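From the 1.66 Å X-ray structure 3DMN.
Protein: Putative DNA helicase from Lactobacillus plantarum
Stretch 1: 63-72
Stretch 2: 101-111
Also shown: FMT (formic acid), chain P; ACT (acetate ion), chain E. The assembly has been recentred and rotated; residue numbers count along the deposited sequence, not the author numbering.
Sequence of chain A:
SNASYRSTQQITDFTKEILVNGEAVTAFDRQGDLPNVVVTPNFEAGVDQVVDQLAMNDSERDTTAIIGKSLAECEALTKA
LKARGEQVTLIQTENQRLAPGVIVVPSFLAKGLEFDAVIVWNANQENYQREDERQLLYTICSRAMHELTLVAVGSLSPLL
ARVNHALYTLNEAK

Stretch 1 63-72: TTAIIGKSLA
Stretch 2 (101-111) GVIVVPSFLAK

Residues 64-68 and 102-106 form neighbouring parallel β-strands, their axes 4.6 Å apart at closest approach and their N-to-C directions 30° apart. I66 pairs with V104, I67 with V105 and G68 with P106, at CA-CA distances of 4.8, 4.8 and 5.0 Å. Phi/psi values stay extended, from -101/122 at I66 to -104/160 at G68 and from -97/134 at I103 to -66/147 at P106.

I66, the residue most covered, bonds through both backbone polar atoms: I66 N donates to I103 O (2.9 Å, nearly linear at 176°), and V105 N donates to I66 O (2.8 Å). Its buried side chain (chi1 m, chi2 t) shares a face with V104 and sets CD1 3.6 Å from V102 CG1 and 4.1 Å from V104 CG2; both valines are t.

I67 (m, t) lies on the other face, with A65, I103 and V105. Its CG1 is 4.3 Å from V105 CB and its CD1 4.4 Å from A110 CB, while CG2 reaches S107 CA at 3.8 Å. Because I103 is p, t, its end approaches the partner strand, and CD1 meets A65 CB at 3.4 Å; the small alanine also lies 4.1 Å from V105 CG2.

G68 N donates to V105 O (3.0 Å). P106 has no amide hydrogen to give, but its CA lies 3.5 Å from G68 O, which accepts a weak bond from S107 N (2.8 Å, 126°). Here the second strand turns into a 3-10 segment, with L109 N bonded to P106 O (2.8 Å). S107 (-51/-43, chi1 p) extends the pairing with its hydroxyl: OG donates to K69 O at 2.8 Å. Beyond it, L71 (t, p) places CD1 4.3 Å from P106 CG and CB 4.3 Å from F108 CZ.

At the opening end, one water donates to T64 O (2.5 Å) and G101 O (3.1 Å) and accepts from I103 N (3.0 Å).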

ATOM      1  N   THR A  63      -3.316  11.298   5.984  1.00 36.34           N
ATOM      2  CA  THR A  63      -1.996  11.490   5.408  1.00 36.30           C
ATOM      3  C   THR A  63      -1.550  10.124   4.896  1.00 34.94           C
ATOM      4  O   THR A  63      -1.426   9.181   5.685  1.00 33.31           O
ATOM      5  CB  THR A  63      -1.007  11.945   6.454  1.00 37.09           C
ATOM      6  OG1 THR A  63      -1.450  13.195   7.015  1.00 39.88           O
ATOM      7  CG2 THR A  63       0.375  12.127   5.819  1.00 37.84           C
ATOM      8  N   THR A  64      -1.336  10.048   3.586  1.00 34.99           N
ATOM      9  CA  THR A  64      -1.025   8.802   2.902  1.00 34.95           C
ATOM     10  C   THR A  64       0.450   8.628   2.492  1.00 35.03           C
ATOM     11  O   THR A  64       1.054   9.578   1.943  1.00 37.22           O
ATOM     12  CB  THR A  64      -1.926   8.663   1.649  1.00 35.38           C
ATOM     13  OG1 THR A  64      -3.315   8.892   2.016  1.00 35.96           O
ATOM     14  CG2 THR A  64      -1.719   7.309   1.010  1.00 35.82           C
ATOM     15  N   ALA A  65       1.012   7.434   2.731  1.00 31.08           N
ATOM     16  CA  ALA A  65       2.273   7.001   2.086  1.00 30.74           C
ATOM     17  C   ALA A  65       2.004   5.887   1.108  1.00 30.11           C
ATOM     18  O   ALA A  65       1.197   5.006   1.395  1.00 29.59           O
ATOM     19  CB  ALA A  65       3.270   6.540   3.090  1.00 31.71           C
ATOM     20  N   ILE A  66       2.649   5.929  -0.052  1.00 28.15           N
ATOM     21  CA  ILE A  66       2.576   4.822  -0.989  1.00 28.59           C
ATOM     22  C   ILE A  66       3.861   4.018  -0.844  1.00 29.00           C
ATOM     23  O   ILE A  66       4.966   4.593  -0.917  1.00 30.18           O
ATOM     24  CB  ILE A  66       2.539   5.322  -2.416  1.00 29.08           C
ATOM     25  CG1 ILE A  66       1.357   6.285  -2.579  1.00 28.82           C
ATOM     26  CG2 ILE A  66       2.497   4.111  -3.360  1.00 30.11           C
ATOM     27  CD1 ILE A  66       1.350   6.995  -3.975  1.00 29.84           C
ATOM     28  N   ILE A  67       3.717   2.730  -0.531  1.00 26.98           N
ATOM     29  CA  ILE A  67       4.914   1.859  -0.368  1.00 28.66           C
ATOM     30  C   ILE A  67       5.048   0.918  -1.553  1.00 29.81           C
ATOM     31  O   ILE A  67       4.122   0.122  -1.828  1.00 29.66           O
ATOM     32  CB  ILE A  67       4.859   1.036   0.946  1.00 28.87           C
ATOM     33  CG1 ILE A  67       4.608   1.996   2.112  1.00 29.34           C
ATOM     34  CG2 ILE A  67       6.161   0.243   1.111  1.00 28.41           C
ATOM     35  CD1 ILE A  67       4.509   1.349   3.528  1.00 30.51           C
ATOM     36  N   GLY A  68       6.154   1.043  -2.273  1.00 30.76           N
ATOM     37  CA  GLY A  68       6.476   0.139  -3.424  1.00 30.11           C
ATOM     38  C   GLY A  68       7.553  -0.851  -2.950  1.00 29.17           C
ATOM     39  O   GLY A  68       8.251  -0.602  -1.986  1.00 29.97           O
ATOM     40  N   LYS A  69       7.690  -1.965  -3.630  1.00 28.07           N
ATOM     41  CA  LYS A  69       8.595  -3.009  -3.154  1.00 28.47           C
ATOM     42  C   LYS A  69      10.036  -2.581  -3.286  1.00 28.85           C
ATOM     43  O   LYS A  69      10.835  -2.811  -2.360  1.00 28.08           O
ATOM     44  CB  LYS A  69       8.360  -4.306  -3.920  1.00 28.96           C
ATOM     45  CG  LYS A  69       9.270  -5.438  -3.439  1.00 28.51           C
ATOM     46  CD  LYS A  69       8.944  -6.801  -4.123  1.00 30.08           C
ATOM     47  CE  LYS A  69       9.163  -6.746  -5.618  1.00 27.70           C
ATOM     48  NZ  LYS A  69       9.045  -8.145  -6.224  1.00 30.16           N
ATOM     49  N   SER A  70      10.380  -2.070  -4.475  1.00 28.47           N
ATOM     50  CA  SER A  70      11.761  -1.811  -4.804  1.00 27.07           C
ATOM     51  C   SER A  70      11.924  -0.390  -5.279  1.00 27.33           C
ATOM     52  O   SER A  70      10.939   0.253  -5.686  1.00 26.51           O
ATOM     53  CB  SER A  70      12.188  -2.744  -5.965  1.00 28.55           C
ATOM     54  OG  SER A  70      11.480  -2.375  -7.156  1.00 28.42           O
ATOM     55  N   LEU A  71      13.176   0.098  -5.309  1.00 26.80           N
ATOM     56  CA  LEU A  71      13.388   1.436  -5.866  1.00 27.00           C
ATOM     57  C   LEU A  71      12.888   1.542  -7.315  1.00 27.95           C
ATOM     58  O   LEU A  71      12.293   2.545  -7.675  1.00 27.17           O
ATOM     59  CB  LEU A  71      14.853   1.861  -5.777  1.00 27.53           C
ATOM     60  CG  LEU A  71      15.125   3.236  -6.364  1.00 28.95           C
ATOM     61  CD1 LEU A  71      14.383   4.317  -5.542  1.00 32.67           C
ATOM     62  CD2 LEU A  71      16.611   3.491  -6.408  1.00 31.11           C
ATOM     63  N   ALA A  72      13.180   0.548  -8.152  1.00 27.78           N
ATOM     64  CA  ALA A  72      12.862   0.652  -9.595  1.00 29.00           C
ATOM     65  C   ALA A  72      11.332   0.825  -9.743  1.00 28.10           C
ATOM     66  O   ALA A  72      10.833   1.656 -10.540  1.00 28.44           O
ATOM     67  CB  ALA A  72      13.309  -0.597 -10.310  1.00 29.70           C
ATOM     68  N   GLY A 101       2.967  16.567   0.041  1.00 49.07           N
ATOM     69  CA  GLY A 101       1.833  16.095  -0.754  1.00 45.84           C
ATOM     70  C   GLY A 101       1.981  14.570  -0.725  1.00 44.10           C
ATOM     71  O   GLY A 101       1.653  13.974   0.291  1.00 43.43           O
ATOM     72  N   VAL A 102       2.551  13.940  -1.772  1.00 41.33           N
ATOM     73  CA  VAL A 102       2.541  12.451  -1.844  1.00 39.68           C
ATOM     74  C   VAL A 102       3.920  11.812  -1.589  1.00 37.04           C
ATOM     75  O   VAL A 102       4.851  12.046  -2.354  1.00 37.50           O
ATOM     76  CB  VAL A 102       1.998  11.989  -3.231  1.00 39.87           C
ATOM     77  CG1 VAL A 102       1.862  10.490  -3.323  1.00 41.23           C
ATOM     78  CG2 VAL A 102       0.656  12.657  -3.548  1.00 41.49           C
ATOM     79  N   ILE A 103       4.058  10.955  -0.570  1.00 34.73           N
ATOM     80  CA  ILE A 103       5.349  10.268  -0.382  1.00 33.48           C
ATOM     81  C   ILE A 103       5.265   8.881  -1.009  1.00 31.01           C
ATOM     82  O   ILE A 103       4.275   8.170  -0.814  1.00 29.83           O
ATOM     83  CB  ILE A 103       5.864  10.113   1.108  1.00 34.62           C
ATOM     84  CG1 ILE A 103       4.872   9.374   1.961  1.00 39.25           C
ATOM     85  CG2 ILE A 103       6.283  11.466   1.711  1.00 37.60           C
ATOM     86  CD1 ILE A 103       5.321   9.228   3.394  1.00 38.21           C
ATOM     87  N   VAL A 104       6.306   8.538  -1.767  1.00 29.13           N
ATOM     88  CA  VAL A 104       6.480   7.203  -2.325  1.00 29.30           C
ATOM     89  C   VAL A 104       7.736   6.643  -1.649  1.00 29.64           C
ATOM     90  O   VAL A 104       8.824   7.274  -1.727  1.00 30.16           O
ATOM     91  CB  VAL A 104       6.651   7.251  -3.890  1.00 28.97           C
ATOM     92  CG1 VAL A 104       6.945   5.838  -4.360  1.00 29.81           C
ATOM     93  CG2 VAL A 104       5.357   7.734  -4.538  1.00 29.13           C
ATOM     94  N   VAL A 105       7.584   5.482  -1.018  1.00 29.44           N
ATOM     95  CA  VAL A 105       8.530   4.962  -0.037  1.00 30.72           C
ATOM     96  C   VAL A 105       8.903   3.549  -0.515  1.00 29.44           C
ATOM     97  O   VAL A 105       8.050   2.677  -0.552  1.00 30.21           O
ATOM     98  CB  VAL A 105       7.808   4.810   1.430  1.00 30.01           C
ATOM     99  CG1 VAL A 105       8.759   4.274   2.509  1.00 34.93           C
ATOM    100  CG2 VAL A 105       7.169   6.119   1.915  1.00 34.25           C
ATOM    101  N   PRO A 106      10.186   3.310  -0.864  1.00 29.62           N
ATOM    102  CA  PRO A 106      10.530   1.866  -1.071  1.00 29.39           C
ATOM    103  C   PRO A 106      10.436   1.084   0.235  1.00 28.28           C
ATOM    104  O   PRO A 106      10.743   1.629   1.296  1.00 28.44           O
ATOM    105  CB  PRO A 106      11.994   1.913  -1.486  1.00 31.07           C
ATOM    106  CG  PRO A 106      12.210   3.327  -1.946  1.00 31.66           C
ATOM    107  CD  PRO A 106      11.336   4.193  -1.109  1.00 31.36           C
ATOM    108  N   SER A 107      10.056  -0.184   0.158  1.00 27.63           N
ATOM    109  CA  SER A 107       9.765  -0.967   1.360  1.00 27.11           C
ATOM    110  C   SER A 107      10.889  -0.880   2.366  1.00 28.07           C
ATOM    111  O   SER A 107      10.664  -0.730   3.577  1.00 29.30           O
ATOM    112  CB  SER A 107       9.491  -2.439   1.031  1.00 27.43           C
ATOM    113  OG  SER A 107      10.613  -3.051   0.377  1.00 28.30           O
ATOM    114  N   PHE A 108      12.119  -0.976   1.869  1.00 26.81           N
ATOM    115  CA  PHE A 108      13.302  -0.953   2.751  1.00 28.73           C
ATOM    116  C   PHE A 108      13.558   0.369   3.466  1.00 30.35           C
ATOM    117  O   PHE A 108      14.455   0.434   4.353  1.00 33.22           O
ATOM    118  CB  PHE A 108      14.567  -1.405   1.973  1.00 28.90           C
ATOM    119  CG  PHE A 108      14.846  -0.607   0.744  1.00 28.97           C
ATOM    120  CD1 PHE A 108      14.480  -1.102  -0.523  1.00 28.11           C
ATOM    121  CD2 PHE A 108      15.459   0.641   0.825  1.00 30.56           C
ATOM    122  CE1 PHE A 108      14.746  -0.393  -1.691  1.00 27.36           C
ATOM    123  CE2 PHE A 108      15.730   1.386  -0.326  1.00 29.79           C
ATOM    124  CZ  PHE A 108      15.379   0.854  -1.618  1.00 30.53           C
ATOM    125  N   LEU A 109      12.846   1.421   3.075  1.00 31.42           N
ATOM    126  CA  LEU A 109      13.039   2.703   3.758  1.00 34.23           C
ATOM    127  C   LEU A 109      11.921   2.983   4.709  1.00 36.48           C
ATOM    128  O   LEU A 109      11.925   4.030   5.369  1.00 38.12           O
ATOM    129  CB  LEU A 109      13.197   3.880   2.815  1.00 34.37           C
ATOM    130  CG  LEU A 109      14.497   3.956   2.034  1.00 35.16           C
ATOM    131  CD1 LEU A 109      14.510   5.235   1.179  1.00 37.37           C
ATOM    132  CD2 LEU A 109      15.736   3.848   2.936  1.00 38.27           C
ATOM    133  N   ALA A 110      10.969   2.070   4.782  1.00 36.83           N
ATOM    134  CA  ALA A 110       9.813   2.310   5.620  1.00 38.84           C
ATOM    135  C   ALA A 110      10.116   1.863   7.058  1.00 39.68           C
ATOM    136  O   ALA A 110       9.262   1.958   7.946  1.00 40.16           O
ATOM    137  CB  ALA A 110       8.591   1.635   5.036  1.00 37.94           C
ATOM    138  N   LYS A 111      11.344   1.369   7.275  1.00 40.43           N
ATOM    139  CA  LYS A 111      11.760   0.784   8.549  1.00 42.30           C
ATOM    140  C   LYS A 111      11.530   1.760   9.690  1.00 41.25           C
ATOM    141  O   LYS A 111      12.010   2.903   9.637  1.00 42.39           O
ATOM    142  CB  LYS A 111      13.252   0.401   8.475  1.00 42.90           C
ATOM    143  CG  LYS A 111      13.845  -0.203   9.747  1.00 44.98           C
ATOM    144  CD  LYS A 111      15.369  -0.301   9.625  1.00 45.69           C
ATOM    145  CE  LYS A 111      15.977  -1.017  10.828  1.00 48.97           C
ATOM    146  NZ  LYS A 111      17.216  -0.323  11.291  1.00 50.80           N
TER
HETATM  147  C   FMT P 771      -1.220  12.641   1.530  1.00 44.59           C
HETATM  148  O1  FMT P 771      -0.752  12.643   2.666  1.00 44.08           O
HETATM  149  O2  FMT P 771      -0.592  12.318   0.518  1.00 44.51           O
HETATM  150  C   ACT E   4      10.473  -7.300  -9.140  1.00 24.01           C
HETATM  151  O   ACT E   4      10.790  -6.552  -8.184  1.00 26.31           O
HETATM  152  OXT ACT E   4       9.678  -8.261  -8.912  1.00 23.09           O
HETATM  153  CH3 ACT E   4      11.086  -7.014 -10.457  1.00 25.46           C
HETATM  154  O   HOH W   1       2.581  11.536   2.013  1.00 31.81           O